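Local coordinates for protein 26S proteasome regulatory subunit RPN10 (Schizosaccharomyces pombe, PDB 2X5N) that protects ubiquitin chains against disassembly by deubiquitinating enzymes and so promotes protein degradation by the 26S proteasome, at residues A[5-17]-A[71-84]. Residues are numbered along the deposited sequence; the frame is centred on the assembly and turned at random. Where two conformers were deposited one is given.
Sequences TMILIDNSEWMIN and FLSAMHDLPVRGNA
In this von Willebrand factor A domain, the loop after the first strand, corresponding to the DxSxS region of metal-binding relatives but reading D10-N11-S12-E13-W14, pairs with loop 76-84. Three hydrogen bonds join them: R81 N to N11 O, E13 N to G82 O (2.9 Å, 172° at the hydrogen) and N11 ND2 to P79 O. For the last, a chi1 of 64° brings N11 ND2 to P79 O; the approach is nearly along the P79 carbonyl, and the side chain crosses L78 at about a right angle. Towards helix 68-75, the tips of I9 and L78 meet (CD1 to CD2 4.0 Å), while I9 CD1 also lies 3.9 Å from M75 SD; farther along, I7 CD1 meets the edge of the F71 ring. D10 OD1 accepts from S12 N (2.9 Å), an Asx turn, and from S12 OG, while lying 4.1 Å from A84 CB; OD2 is bonded to G114 N and S115 OG. With an alanine here, S12 N and OG would probably lose their shared acceptor and G114 N and S115 OG theirs, leaving the turn beside A84 less firmly set. Waters link E13 to G82 and N83. Two backbone bonds and one from the N11 amide thus hold the loops together, with D10's carboxylate occupied by protein donors on both oxygens.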
ATOM      1  N   THR A   5      -6.884  -6.294   4.046  1.00  3.39           N
ATOM      2  CA  THR A   5      -5.762  -5.547   3.490  1.00  3.50           C
ATOM      3  C   THR A   5      -5.941  -4.072   3.759  1.00  4.52           C
ATOM      4  O   THR A   5      -6.966  -3.484   3.395  1.00  4.34           O
ATOM      5  CB  THR A   5      -5.667  -5.745   1.960  1.00  4.63           C
ATOM      6  OG1 THR A   5      -5.548  -7.138   1.646  1.00  4.39           O
ATOM      7  CG2 THR A   5      -4.478  -5.029   1.354  1.00  5.56           C
ATOM      8  N   MET A   6      -4.936  -3.471   4.389  1.00  3.26           N
ATOM      9  CA  MET A   6      -4.879  -2.021   4.494  1.00  3.42           C
ATOM     10  C   MET A   6      -4.035  -1.493   3.348  1.00  3.30           C
ATOM     11  O   MET A   6      -2.870  -1.882   3.209  1.00  4.00           O
ATOM     12  CB  MET A   6      -4.281  -1.563   5.823  1.00  5.46           C
ATOM     13  CG  MET A   6      -5.148  -1.846   7.051  1.00  8.58           C
ATOM     14  SD  MET A   6      -6.760  -1.064   7.022  1.00 10.68           S
ATOM     15  CE  MET A   6      -6.370   0.607   6.934  1.00 12.38           C
ATOM     16  N   ILE A   7      -4.639  -0.631   2.536  1.00  3.23           N
ATOM     17  CA  ILE A   7      -3.979   0.010   1.412  1.00  3.44           C
ATOM     18  C   ILE A   7      -3.560   1.417   1.844  1.00  3.33           C
ATOM     19  O   ILE A   7      -4.379   2.202   2.274  1.00  4.25           O
ATOM     20  CB  ILE A   7      -4.880   0.043   0.142  1.00  4.11           C
ATOM     21  CG1 ILE A   7      -5.291  -1.392  -0.253  1.00  4.24           C
ATOM     22  CG2 ILE A   7      -4.116   0.713  -0.960  1.00  5.35           C
ATOM     23  CD1 ILE A   7      -6.349  -1.503  -1.311  1.00  5.75           C
ATOM     24  N   LEU A   8      -2.260   1.681   1.757  1.00  3.54           N
ATOM     25  CA  LEU A   8      -1.654   2.906   2.233  1.00  4.09           C
ATOM     26  C   LEU A   8      -1.187   3.723   1.041  1.00  4.78           C
ATOM     27  O   LEU A   8      -0.298   3.291   0.286  1.00  5.81           O
ATOM     28  CB  LEU A   8      -0.439   2.596   3.114  1.00  4.05           C
ATOM     29  CG  LEU A   8      -0.725   2.311   4.595  1.00  4.20           C
ATOM     30  CD1 LEU A   8      -1.812   1.238   4.786  1.00  5.47           C
ATOM     31  CD2 LEU A   8       0.546   1.882   5.314  1.00  6.23           C
ATOM     32  N   ILE A   9      -1.782   4.896   0.877  1.00  3.87           N
ATOM     33  CA  ILE A   9      -1.430   5.792  -0.225  1.00  4.80           C
ATOM     34  C   ILE A   9      -0.501   6.885   0.265  1.00  3.82           C
ATOM     35  O   ILE A   9      -0.611   7.373   1.392  1.00  4.79           O
ATOM     36  CB  ILE A   9      -2.668   6.397  -0.937  1.00  4.89           C
ATOM     37  CG1 ILE A   9      -3.580   7.219  -0.007  1.00  6.10           C
ATOM     38  CG2 ILE A   9      -3.435   5.272  -1.634  1.00  6.77           C
ATOM     39  CD1 ILE A   9      -4.610   7.963  -0.764  1.00  7.61           C
ATOM     40  N   ASP A  10       0.440   7.234  -0.596  1.00  3.67           N
ATOM     41  CA  ASP A  10       1.344   8.339  -0.360  1.00  3.93           C
ATOM     42  C   ASP A  10       0.677   9.609  -0.901  1.00  3.12           C
ATOM     43  O   ASP A  10       0.469   9.750  -2.113  1.00  3.75           O
ATOM     44  CB  ASP A  10       2.692   8.034  -1.030  1.00  3.89           C
ATOM     45  CG  ASP A  10       3.789   9.033  -0.697  1.00  4.85           C
ATOM     46  OD1 ASP A  10       3.489  10.182  -0.307  1.00  4.93           O
ATOM     47  OD2 ASP A  10       4.971   8.648  -0.851  1.00  4.59           O
ATOM     48  N   ASN A  11       0.298  10.499   0.011  1.00  4.02           N
ATOM     49  CA  ASN A  11      -0.224  11.826  -0.363  1.00  4.95           C
ATOM     50  C   ASN A  11       0.724  12.931   0.087  1.00  4.68           C
ATOM     51  O   ASN A  11       0.273  14.019   0.460  1.00  5.98           O
ATOM     52  CB  ASN A  11      -1.627  12.060   0.195  1.00  4.51           C
ATOM     53  CG  ASN A  11      -1.656  12.082   1.699  1.00  4.24           C
ATOM     54  OD1 ASN A  11      -0.919  11.349   2.346  1.00  5.76           O
ATOM     55  ND2 ASN A  11      -2.547  12.899   2.272  1.00  5.21           N
ATOM     56  N   SER A  12       2.036  12.661   0.028  1.00  4.01           N
ATOM     57  CA  SER A  12       3.042  13.686   0.305  1.00  4.85           C
ATOM     58  C   SER A  12       3.245  14.618  -0.884  1.00  4.96           C
ATOM     59  O   SER A  12       2.784  14.351  -1.999  1.00  5.89           O
ATOM     60  CB  SER A  12       4.386  13.058   0.681  1.00  5.33           C
ATOM     61  OG  SER A  12       5.066  12.570  -0.454  1.00  8.23           O
ATOM     62  N   GLU A  13       3.973  15.711  -0.647  1.00  5.88           N
ATOM     63  CA  GLU A  13       4.275  16.678  -1.691  1.00  6.09           C
ATOM     64  C   GLU A  13       5.077  16.050  -2.848  1.00  6.04           C
ATOM     65  O   GLU A  13       5.032  16.553  -3.958  1.00  6.61           O
ATOM     66  CB  GLU A  13       5.013  17.890  -1.125  1.00  7.27           C
ATOM     67  CG  GLU A  13       6.375  17.569  -0.535  1.00  7.57           C
ATOM     68  CD  GLU A  13       6.965  18.692   0.272  0.88  9.61           C
ATOM     69  OE1 GLU A  13       6.663  19.871   0.000  0.71 10.22           O
ATOM     70  OE2 GLU A  13       7.755  18.390   1.186  0.61  9.18           O
ATOM     71  N   TRP A  14       5.761  14.937  -2.586  1.00  5.75           N
ATOM     72  CA  TRP A  14       6.542  14.260  -3.625  1.00  5.28           C
ATOM     73  C   TRP A  14       5.639  13.687  -4.722  1.00  5.51           C
ATOM     74  O   TRP A  14       6.088  13.403  -5.823  1.00  7.21           O
ATOM     75  CB  TRP A  14       7.382  13.144  -2.997  1.00  6.31           C
ATOM     76  CG  TRP A  14       8.481  13.685  -2.153  1.00  7.58           C
ATOM     77  CD1 TRP A  14       8.368  14.233  -0.908  1.00  9.80           C
ATOM     78  CD2 TRP A  14       9.846  13.769  -2.512  1.00  8.98           C
ATOM     79  NE1 TRP A  14       9.590  14.652  -0.476  1.00 11.30           N
ATOM     80  CE2 TRP A  14      10.519  14.382  -1.443  1.00 11.31           C
ATOM     81  CE3 TRP A  14      10.574  13.373  -3.632  1.00 10.51           C
ATOM     82  CZ2 TRP A  14      11.896  14.604  -1.457  1.00 16.20           C
ATOM     83  CZ3 TRP A  14      11.944  13.602  -3.647  1.00 14.52           C
ATOM     84  CH2 TRP A  14      12.580  14.208  -2.569  1.00 15.14           C
ATOM     85  N   MET A  15       4.365  13.511  -4.413  1.00  4.93           N
ATOM     86  CA  MET A  15       3.441  12.859  -5.315  1.00  4.53           C
ATOM     87  C   MET A  15       2.819  13.841  -6.327  1.00  6.94           C
ATOM     88  O   MET A  15       2.075  13.424  -7.184  1.00  7.21           O
ATOM     89  CB  MET A  15       2.373  12.114  -4.491  1.00  5.94           C
ATOM     90  CG  MET A  15       2.982  11.054  -3.578  1.00  6.21           C
ATOM     91  SD  MET A  15       3.753   9.678  -4.484  1.00  6.34           S
ATOM     92  CE  MET A  15       2.315   8.752  -5.007  1.00  8.10           C
ATOM     93  N   ILE A  16       3.122  15.128  -6.138  0.69  6.25           N
ATOM     94  CA  ILE A  16       2.776  16.174  -7.084  0.69  7.85           C
ATOM     95  C   ILE A  16       3.942  16.257  -8.059  0.69  9.63           C
ATOM     96  O   ILE A  16       4.726  17.194  -8.088  0.69 12.12           O
ATOM     97  CB  ILE A  16       2.593  17.527  -6.400  0.69  9.01           C
ATOM     98  CG1 ILE A  16       1.667  17.404  -5.182  0.69  8.96           C
ATOM     99  CG2 ILE A  16       2.025  18.543  -7.389  0.69 14.42           C
ATOM    100  CD1 ILE A  16       1.706  18.618  -4.240  0.69 13.73           C
ATOM    101  N   ASN A  17       4.086  15.215  -8.828  1.00 10.40           N
ATOM    102  CA  ASN A  17       5.042  15.205  -9.898  1.00  8.83           C
ATOM    103  C   ASN A  17       4.425  14.549 -11.116  1.00  6.74           C
ATOM    104  O   ASN A  17       3.763  13.533 -10.979  1.00  6.93           O
ATOM    105  CB  ASN A  17       6.188  14.378  -9.345  1.00  7.37           C
ATOM    106  CG  ASN A  17       7.434  14.457 -10.172  1.00  7.17           C
ATOM    107  OD1 ASN A  17       7.386  14.565 -11.394  1.00  8.52           O
ATOM    108  ND2 ASN A  17       8.574  14.441  -9.503  1.00  7.86           N
ATOM    109  N   PHE A  71     -13.900   4.364  -0.427  1.00  6.81           N
ATOM    110  CA  PHE A  71     -12.553   4.850  -0.698  1.00  6.42           C
ATOM    111  C   PHE A  71     -12.622   6.143  -1.490  1.00  6.63           C
ATOM    112  O   PHE A  71     -11.925   7.115  -1.190  1.00  9.18           O
ATOM    113  CB  PHE A  71     -11.736   3.834  -1.520  1.00  6.14           C
ATOM    114  CG  PHE A  71     -11.120   2.699  -0.717  1.00  5.82           C
ATOM    115  CD1 PHE A  71     -11.773   2.104   0.347  1.00  6.22           C
ATOM    116  CD2 PHE A  71      -9.892   2.219  -1.085  1.00  6.20           C
ATOM    117  CE1 PHE A  71     -11.182   1.064   1.045  1.00  6.60           C
ATOM    118  CE2 PHE A  71      -9.312   1.180  -0.389  1.00  7.37           C
ATOM    119  CZ  PHE A  71      -9.966   0.599   0.675  1.00  7.46           C
ATOM    120  N   LEU A  72     -13.432   6.163  -2.551  1.00  7.05           N
ATOM    121  CA  LEU A  72     -13.506   7.336  -3.418  1.00  7.61           C
ATOM    122  C   LEU A  72     -14.048   8.537  -2.654  1.00  6.92           C
ATOM    123  O   LEU A  72     -13.541   9.640  -2.790  1.00  8.58           O
ATOM    124  CB  LEU A  72     -14.358   7.014  -4.644  1.00  7.51           C
ATOM    125  CG  LEU A  72     -13.700   6.086  -5.661  1.00  8.67           C
ATOM    126  CD1 LEU A  72     -14.689   5.673  -6.724  1.00 10.60           C
ATOM    127  CD2 LEU A  72     -12.503   6.791  -6.304  1.00 13.24           C
ATOM    128  N   SER A  73     -15.085   8.348  -1.854  1.00  7.69           N
ATOM    129  CA  SER A  73     -15.615   9.465  -1.077  1.00  8.83           C
ATOM    130  C   SER A  73     -14.582   9.995  -0.084  1.00  9.99           C
ATOM    131  O   SER A  73     -14.497  11.201   0.111  1.00 11.90           O
ATOM    132  CB  SER A  73     -16.857   9.057  -0.308  1.00 12.67           C
ATOM    133  OG  SER A  73     -17.895   8.734  -1.202  1.00 14.87           O
ATOM    134  N   ALA A  74     -13.798   9.098   0.534  1.00 10.52           N
ATOM    135  CA  ALA A  74     -12.831   9.528   1.543  1.00 12.15           C
ATOM    136  C   ALA A  74     -11.641  10.247   0.914  1.00 12.46           C
ATOM    137  O   ALA A  74     -11.013  11.092   1.557  1.00 16.09           O
ATOM    138  CB  ALA A  74     -12.358   8.354   2.395  1.00 14.56           C
ATOM    139  N   MET A  75     -11.306   9.904  -0.325  1.00 10.91           N
ATOM    140  CA  MET A  75     -10.196  10.566  -1.006  1.00 13.34           C
ATOM    141  C   MET A  75     -10.601  11.909  -1.613  1.00 12.49           C
ATOM    142  O   MET A  75      -9.745  12.711  -1.968  1.00 13.64           O
ATOM    143  CB  MET A  75      -9.598   9.682  -2.097  1.00 10.69           C
ATOM    144  CG  MET A  75      -8.824   8.502  -1.547  1.00 11.12           C
ATOM    145  SD  MET A  75      -7.930   7.563  -2.808  1.00 12.59           S
ATOM    146  CE  MET A  75      -9.254   6.585  -3.502  1.00 17.59           C
ATOM    147  N   HIS A  76     -11.897  12.162  -1.753  1.00 12.30           N
ATOM    148  CA  HIS A  76     -12.327  13.411  -2.338  1.00 14.20           C
ATOM    149  C   HIS A  76     -11.893  14.546  -1.445  1.00 13.27           C
ATOM    150  O   HIS A  76     -12.129  14.505  -0.230  1.00 15.06           O
ATOM    151  CB  HIS A  76     -13.836  13.451  -2.491  1.00 16.97           C
ATOM    152  CG  HIS A  76     -14.301  14.641  -3.259  1.00 19.81           C
ATOM    153  ND1 HIS A  76     -13.936  14.845  -4.569  1.00 18.82           N
ATOM    154  CD2 HIS A  76     -15.039  15.715  -2.898  1.00 24.11           C
ATOM    155  CE1 HIS A  76     -14.453  15.986  -4.996  1.00 20.57           C
ATOM    156  NE2 HIS A  76     -15.132  16.531  -4.002  1.00 21.24           N
ATOM    157  N   ASP A  77     -11.297  15.576  -2.041  1.00 13.77           N
ATOM    158  CA  ASP A  77     -10.798  16.679  -1.233  1.00 16.71           C
ATOM    159  C   ASP A  77      -9.533  16.477  -0.404  1.00 13.35           C
ATOM    160  O   ASP A  77      -9.203  17.297   0.429  1.00 14.87           O
ATOM    161  CB  ASP A  77     -11.875  17.597  -0.593  1.00 22.75           C
ATOM    162  CG  ASP A  77     -12.729  18.346  -1.607  1.00 27.26           C
ATOM    163  OD1 ASP A  77     -12.316  18.521  -2.771  1.00 25.29           O
ATOM    164  OD2 ASP A  77     -13.829  18.787  -1.207  1.00 31.52           O
ATOM    165  N   LEU A  78      -8.894  15.314  -0.575  1.00 13.93           N
ATOM    166  CA  LEU A  78      -7.764  14.941   0.264  1.00 11.82           C
ATOM    167  C   LEU A  78      -6.583  15.832  -0.065  1.00  9.51           C
ATOM    168  O   LEU A  78      -6.201  15.940  -1.214  1.00  9.48           O
ATOM    169  CB  LEU A  78      -7.368  13.482   0.025  1.00 10.32           C
ATOM    170  CG  LEU A  78      -6.245  12.947   0.899  1.00  8.82           C
ATOM    171  CD1 LEU A  78      -6.691  12.756   2.328  1.00 13.25           C
ATOM    172  CD2 LEU A  78      -5.742  11.632   0.348  1.00 10.74           C
ATOM    173  N   PRO A  79      -5.984  16.467   0.951  1.00  7.99           N
ATOM    174  CA  PRO A  79      -4.707  17.112   0.681  1.00  9.12           C
ATOM    175  C   PRO A  79      -3.579  16.270   0.149  1.00  6.40           C
ATOM    176  O   PRO A  79      -3.420  15.176   0.700  1.00  7.66           O
ATOM    177  CB  PRO A  79      -4.412  17.949   1.925  1.00  9.67           C
ATOM    178  CG  PRO A  79      -5.684  17.898   2.737  1.00 11.03           C
ATOM    179  CD  PRO A  79      -6.378  16.624   2.357  1.00 10.12           C
ATOM    180  N   VAL A  80      -2.787  16.764  -0.791  1.00  6.68           N
ATOM    181  CA  VAL A  80      -1.605  16.080  -1.278  1.00  6.63           C
ATOM    182  C   VAL A  80      -0.479  17.099  -1.106  1.00  6.28           C
ATOM    183  O   VAL A  80      -0.404  18.086  -1.839  1.00  8.29           O
ATOM    184  CB  VAL A  80      -1.765  15.637  -2.747  1.00  6.87           C
ATOM    185  CG1 VAL A  80      -0.520  14.882  -3.186  1.00  7.20           C
ATOM    186  CG2 VAL A  80      -2.993  14.735  -2.907  1.00  8.92           C
ATOM    187  N   ARG A  81       0.339  16.895  -0.076  1.00  6.28           N
ATOM    188  CA  ARG A  81       1.288  17.899   0.401  1.00  6.61           C
ATOM    189  C   ARG A  81       2.053  17.332   1.591  1.00  5.40           C
ATOM    190  O   ARG A  81       1.740  16.252   2.078  1.00  5.86           O
ATOM    191  CB  ARG A  81       0.537  19.167   0.846  1.00  6.76           C
ATOM    192  CG  ARG A  81      -0.361  18.913   2.057  1.00  6.56           C
ATOM    193  CD  ARG A  81      -1.099  20.165   2.511  1.00  6.89           C
ATOM    194  NE  ARG A  81      -0.193  21.283   2.772  1.00  6.12           N
ATOM    195  CZ  ARG A  81       0.546  21.418   3.866  1.00  7.53           C
ATOM    196  NH1 ARG A  81       0.514  20.501   4.826  1.00  8.33           N
ATOM    197  NH2 ARG A  81       1.329  22.484   3.994  1.00  8.38           N
ATOM    198  N   GLY A  82       3.045  18.071   2.069  1.00  5.38           N
ATOM    199  CA  GLY A  82       3.721  17.664   3.291  1.00  6.49           C
ATOM    200  C   GLY A  82       4.583  16.417   3.195  1.00  5.60           C
ATOM    201  O   GLY A  82       4.902  15.943   2.106  1.00  6.32           O
ATOM    202  N   ASN A  83       5.008  15.933   4.356  1.00  6.60           N
ATOM    203  CA  ASN A  83       5.943  14.820   4.460  1.00  7.10           C
ATOM    204  C   ASN A  83       5.260  13.476   4.559  1.00  5.15           C
ATOM    205  O   ASN A  83       4.149  13.363   5.090  1.00  7.22           O
ATOM    206  CB  ASN A  83       6.785  14.952   5.739  1.00  9.24           C
ATOM    207  CG  ASN A  83       7.592  16.213   5.779  1.00 13.07           C
ATOM    208  OD1 ASN A  83       8.078  16.662   4.764  1.00 16.17           O
ATOM    209  ND2 ASN A  83       7.729  16.793   6.956  1.00 14.86           N
ATOM    210  N   ALA A  84       5.952  12.447   4.077  1.00  5.59           N
ATOM    211  CA  ALA A  84       5.508  11.074   4.242  1.00  5.48           C
ATOM    212  C   ALA A  84       6.114  10.489   5.504  1.00  5.03           C
ATOM    213  O   ALA A  84       7.289  10.727   5.808  1.00  6.29           O
ATOM    214  CB  ALA A  84       5.916  10.258   3.044  1.00  7.62           C
TER
HETATM  215  O   HOH W   1       3.970  20.530   1.100  1.00 10.49           O
HETATM  216  O   HOH W   2       8.589  16.084   2.197  1.00 13.39           O
HETATM  217  O   HOH W   3       6.780  19.350   3.784  1.00 21.12           O